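Transcription initiation factor IIB (Methanocaldococcus vulcanius, PDB 5O9I) carries a mini-intein of the HINT fold, which probably excises itself from the transcription factor and joins the flanking protein segments by splicing. Local coordinates at residues G118-E126 / I184-L192. Numbering follows the deposited sequence.
Sequences GDILVLAKE and IAGFGGFVL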
ATOM      1  N   GLY A 118      -4.273 -16.642  10.187  1.00127.13           N
ATOM      2  CA  GLY A 118      -3.069 -17.413  10.549  1.00123.86           C
ATOM      3  C   GLY A 118      -1.962 -17.511   9.496  1.00118.45           C
ATOM      4  O   GLY A 118      -0.895 -18.091   9.759  1.00113.55           O
ATOM      5  N   ASP A 119      -2.187 -16.951   8.306  1.00117.36           N
ATOM      6  CA  ASP A 119      -1.098 -16.758   7.383  1.00112.18           C
ATOM      7  C   ASP A 119      -0.271 -15.557   7.819  1.00104.11           C
ATOM      8  O   ASP A 119      -0.727 -14.654   8.562  1.00100.81           O
ATOM      9  CB  ASP A 119      -1.522 -16.642   5.903  1.00115.18           C
ATOM     10  CG  ASP A 119      -1.000 -17.854   5.022  1.00119.43           C
ATOM     11  OD1 ASP A 119      -1.468 -18.991   5.258  1.00127.54           O
ATOM     12  OD2 ASP A 119      -0.121 -17.679   4.127  1.00110.48           O
ATOM     13  N   ILE A 120       0.962 -15.618   7.324  1.00 95.57           N
ATOM     14  CA  ILE A 120       2.002 -14.730   7.691  1.00 89.83           C
ATOM     15  C   ILE A 120       2.006 -13.628   6.651  1.00 83.21           C
ATOM     16  O   ILE A 120       2.052 -13.910   5.452  1.00 81.60           O
ATOM     17  CB  ILE A 120       3.328 -15.499   7.782  1.00 92.73           C
ATOM     18  CG1 ILE A 120       3.470 -16.035   9.219  1.00 95.04           C
ATOM     19  CG2 ILE A 120       4.530 -14.636   7.382  1.00 91.29           C
ATOM     20  CD1 ILE A 120       4.292 -17.296   9.353  1.00 96.78           C
ATOM     21  N   LEU A 121       1.933 -12.387   7.138  1.00 77.30           N
ATOM     22  CA  LEU A 121       2.034 -11.203   6.297  1.00 72.30           C
ATOM     23  C   LEU A 121       3.270 -10.441   6.607  1.00 66.30           C
ATOM     24  O   LEU A 121       3.784 -10.516   7.704  1.00 68.40           O
ATOM     25  CB  LEU A 121       0.838 -10.301   6.513  1.00 72.45           C
ATOM     26  CG  LEU A 121      -0.461 -10.805   5.900  1.00 74.72           C
ATOM     27  CD1 LEU A 121      -1.468  -9.660   5.902  1.00 76.18           C
ATOM     28  CD2 LEU A 121      -0.280 -11.357   4.504  1.00 73.01           C
ATOM     29  N   VAL A 122       3.747  -9.717   5.609  1.00 65.35           N
ATOM     30  CA  VAL A 122       4.963  -8.902   5.711  1.00 59.63           C
ATOM     31  C   VAL A 122       4.552  -7.461   6.053  1.00 57.68           C
ATOM     32  O   VAL A 122       3.648  -6.888   5.415  1.00 58.89           O
ATOM     33  CB  VAL A 122       5.747  -8.916   4.391  1.00 57.92           C
ATOM     34  CG1 VAL A 122       7.097  -8.311   4.620  1.00 58.76           C
ATOM     35  CG2 VAL A 122       5.989 -10.312   3.890  1.00 57.87           C
ATOM     36  N   LEU A 123       5.180  -6.912   7.079  1.00 53.17           N
ATOM     37  CA  LEU A 123       5.056  -5.476   7.408  1.00 52.23           C
ATOM     38  C   LEU A 123       6.436  -4.918   7.732  1.00 49.40           C
ATOM     39  O   LEU A 123       7.411  -5.706   7.887  1.00 46.15           O
ATOM     40  CB  LEU A 123       4.129  -5.216   8.617  1.00 53.79           C
ATOM     41  CG  LEU A 123       2.678  -5.632   8.561  1.00 57.15           C
ATOM     42  CD1 LEU A 123       2.449  -7.116   8.856  1.00 59.00           C
ATOM     43  CD2 LEU A 123       1.870  -4.764   9.547  1.00 58.35           C
ATOM     44  N   ALA A 124       6.471  -3.593   7.834  1.00 48.17           N
ATOM     45  CA  ALA A 124       7.656  -2.780   8.152  1.00 48.73           C
ATOM     46  C   ALA A 124       8.109  -2.949   9.623  1.00 50.19           C
ATOM     47  O   ALA A 124       7.311  -3.099  10.525  1.00 51.45           O
ATOM     48  CB  ALA A 124       7.319  -1.318   7.871  1.00 47.79           C
ATOM     49  N   LYS A 125       9.410  -3.044   9.810  1.00 52.88           N
ATOM     50  CA  LYS A 125      10.034  -3.084  11.135  1.00 58.03           C
ATOM     51  C   LYS A 125       9.816  -1.845  11.961  1.00 61.00           C
ATOM     52  O   LYS A 125      10.036  -0.780  11.469  1.00 69.13           O
ATOM     53  CB  LYS A 125      11.546  -3.272  11.052  1.00 58.16           C
ATOM     54  CG  LYS A 125      12.063  -4.676  11.390  1.00 61.07           C
ATOM     55  CD  LYS A 125      13.635  -4.683  11.333  1.00 61.26           C
ATOM     56  CE  LYS A 125      14.331  -6.027  11.462  1.00 56.37           C
ATOM     57  NZ  LYS A 125      13.604  -7.009  10.597  1.00 57.57           N
ATOM     58  N   GLU A 126       9.302  -2.016  13.174  1.00 68.13           N
ATOM     59  CA  GLU A 126       9.353  -1.063  14.306  1.00 72.11           C
ATOM     60  C   GLU A 126       8.460   0.163  14.382  1.00 80.86           C
ATOM     61  O   GLU A 126       8.542   0.933  15.372  1.00 94.89           O
ATOM     62  CB  GLU A 126      10.783  -0.627  14.542  1.00 71.84           C
ATOM     63  CG  GLU A 126      11.616  -1.696  15.219  1.00 71.94           C
ATOM     64  CD  GLU A 126      13.084  -1.233  15.297  1.00 71.64           C
ATOM     65  OE1 GLU A 126      13.746  -1.136  14.230  1.00 68.77           O
ATOM     66  OE2 GLU A 126      13.553  -0.923  16.403  1.00 78.63           O
ATOM     67  N   ILE A 184       4.652   0.889   1.145  1.00 49.03           N
ATOM     68  CA  ILE A 184       3.994   0.573   2.388  1.00 50.34           C
ATOM     69  C   ILE A 184       3.011   1.621   2.713  1.00 52.38           C
ATOM     70  O   ILE A 184       3.145   2.781   2.325  1.00 51.40           O
ATOM     71  CB  ILE A 184       4.993   0.404   3.530  1.00 48.70           C
ATOM     72  CG1 ILE A 184       5.545   1.759   3.927  1.00 47.64           C
ATOM     73  CG2 ILE A 184       6.115  -0.554   3.078  1.00 47.62           C
ATOM     74  CD1 ILE A 184       6.706   1.689   4.790  1.00 47.02           C
ATOM     75  N   ALA A 185       2.025   1.187   3.458  1.00 55.03           N
ATOM     76  CA  ALA A 185       0.961   2.082   3.876  1.00 59.26           C
ATOM     77  C   ALA A 185       0.297   1.472   5.106  1.00 60.06           C
ATOM     78  O   ALA A 185       0.477   0.281   5.381  1.00 60.87           O
ATOM     79  CB  ALA A 185      -0.035   2.251   2.738  1.00 61.66           C
ATOM     80  N   GLY A 186      -0.442   2.295   5.844  1.00 60.91           N
ATOM     81  CA  GLY A 186      -1.148   1.817   7.045  1.00 60.93           C
ATOM     82  C   GLY A 186      -0.315   2.162   8.257  1.00 59.42           C
ATOM     83  O   GLY A 186       0.884   2.358   8.146  1.00 55.52           O
ATOM     84  N   PHE A 187      -0.951   2.274   9.415  1.00 60.76           N
ATOM     85  CA  PHE A 187      -0.211   2.623  10.591  1.00 61.20           C
ATOM     86  C   PHE A 187       0.913   1.620  10.844  1.00 61.63           C
ATOM     87  O   PHE A 187       2.080   2.046  11.085  1.00 63.91           O
ATOM     88  CB  PHE A 187      -1.119   2.832  11.803  1.00 61.46           C
ATOM     89  CG  PHE A 187      -1.835   4.165  11.777  1.00 61.73           C
ATOM     90  CD1 PHE A 187      -1.124   5.361  11.919  1.00 60.71           C
ATOM     91  CD2 PHE A 187      -3.189   4.232  11.583  1.00 63.77           C
ATOM     92  CE1 PHE A 187      -1.767   6.599  11.875  1.00 62.56           C
ATOM     93  CE2 PHE A 187      -3.851   5.486  11.574  1.00 65.42           C
ATOM     94  CZ  PHE A 187      -3.138   6.668  11.705  1.00 63.54           C
ATOM     95  N   GLY A 188       0.610   0.332  10.709  1.00 58.91           N
ATOM     96  CA  GLY A 188       1.656  -0.647  10.821  1.00 58.00           C
ATOM     97  C   GLY A 188       2.622  -0.824   9.615  1.00 58.90           C
ATOM     98  O   GLY A 188       3.507  -1.712   9.658  1.00 59.87           O
ATOM     99  N   GLY A 189       2.496  -0.049   8.543  1.00 57.09           N
ATOM    100  CA  GLY A 189       3.431  -0.181   7.456  1.00 56.14           C
ATOM    101  C   GLY A 189       3.310  -1.507   6.742  1.00 57.04           C
ATOM    102  O   GLY A 189       4.267  -2.194   6.473  1.00 58.51           O
ATOM    103  N   PHE A 190       2.099  -1.877   6.452  1.00 59.66           N
ATOM    104  CA  PHE A 190       1.841  -3.045   5.683  1.00 60.76           C
ATOM    105  C   PHE A 190       2.422  -2.852   4.293  1.00 60.71           C
ATOM    106  O   PHE A 190       2.163  -1.805   3.663  1.00 61.33           O
ATOM    107  CB  PHE A 190       0.348  -3.188   5.523  1.00 64.26           C
ATOM    108  CG  PHE A 190      -0.342  -3.828   6.683  1.00 66.55           C
ATOM    109  CD1 PHE A 190      -0.854  -3.068   7.706  1.00 67.98           C
ATOM    110  CD2 PHE A 190      -0.613  -5.200   6.671  1.00 69.02           C
ATOM    111  CE1 PHE A 190      -1.552  -3.684   8.765  1.00 70.27           C
ATOM    112  CE2 PHE A 190      -1.317  -5.809   7.708  1.00 68.96           C
ATOM    113  CZ  PHE A 190      -1.777  -5.057   8.756  1.00 69.59           C
ATOM    114  N   VAL A 191       3.137  -3.862   3.798  1.00 59.22           N
ATOM    115  CA  VAL A 191       3.718  -3.784   2.433  1.00 61.05           C
ATOM    116  C   VAL A 191       2.706  -4.196   1.351  1.00 66.55           C
ATOM    117  O   VAL A 191       2.173  -5.318   1.387  1.00 71.23           O
ATOM    118  CB  VAL A 191       4.905  -4.727   2.262  1.00 57.07           C
ATOM    119  CG1 VAL A 191       5.572  -4.498   0.933  1.00 56.19           C
ATOM    120  CG2 VAL A 191       5.880  -4.553   3.428  1.00 57.31           C
ATOM    121  N   LEU A 192       2.474  -3.326   0.374  1.00 68.84           N
ATOM    122  CA  LEU A 192       1.508  -3.576  -0.690  1.00 71.62           C
ATOM    123  C   LEU A 192       2.234  -3.824  -1.976  1.00 72.88           C
ATOM    124  O   LEU A 192       3.265  -3.202  -2.193  1.00 74.10           O
ATOM    125  CB  LEU A 192       0.667  -2.325  -0.874  1.00 75.01           C
ATOM    126  CG  LEU A 192      -0.557  -2.115   0.047  1.00 76.20           C
ATOM    127  CD1 LEU A 192      -0.487  -2.882   1.352  1.00 75.64           C
ATOM    128  CD2 LEU A 192      -0.708  -0.664   0.424  1.00 75.86           C
TER
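In this HINT-fold intein, the hairpin of strands 182-185 and 190-193 meets strand 120-124 through a single beta bridge between L123 and F190. The short strand axes lie at 105°, and two backbone bonds make the junction: A124 N gives its hydrogen to G189 O at 2.9 Å, while V191 N reaches V122 O in a weak bond of 3.5 Å. Leucine suits position 123 because one of its two terminal methyls, CD2, can rest on the phenylalanine ring. L123 and F190 both keep CG anti to the carbonyl carbon (chi1 -61° in L123), and across the bridge the two side chains run alongside each other, pointing the same way. L123 CD2 sits over the centre of the F190 ring, 3.5 Å from the centroid and only 4° off the normal, a CH-pi contact, while L121 CD1 comes to the ring edge, 4.3 Å from F190 CE2. With an alanine at F190, L123 CD2 would probably lose the aromatic face it rests on, and a gap would be likely to open beside L121 CD1. Next to the bridge, V122 CG1 meets V191 CG2 at 4.1 Å, and F100 touches both valines. G189 ends the type I turn that starts at G186; its phi is positive, and a side chain there would clash with A124 CB, so glycine fits doubly. A124, small enough for this spot, brings CB to I184 CD1, and F64 touches both. L123 also bonds through its backbone to I155 of strand 154-162, so the hairpin joins an edge strand of that sheet through one good and one weak backbone bond, within a mostly buried, apolar surround.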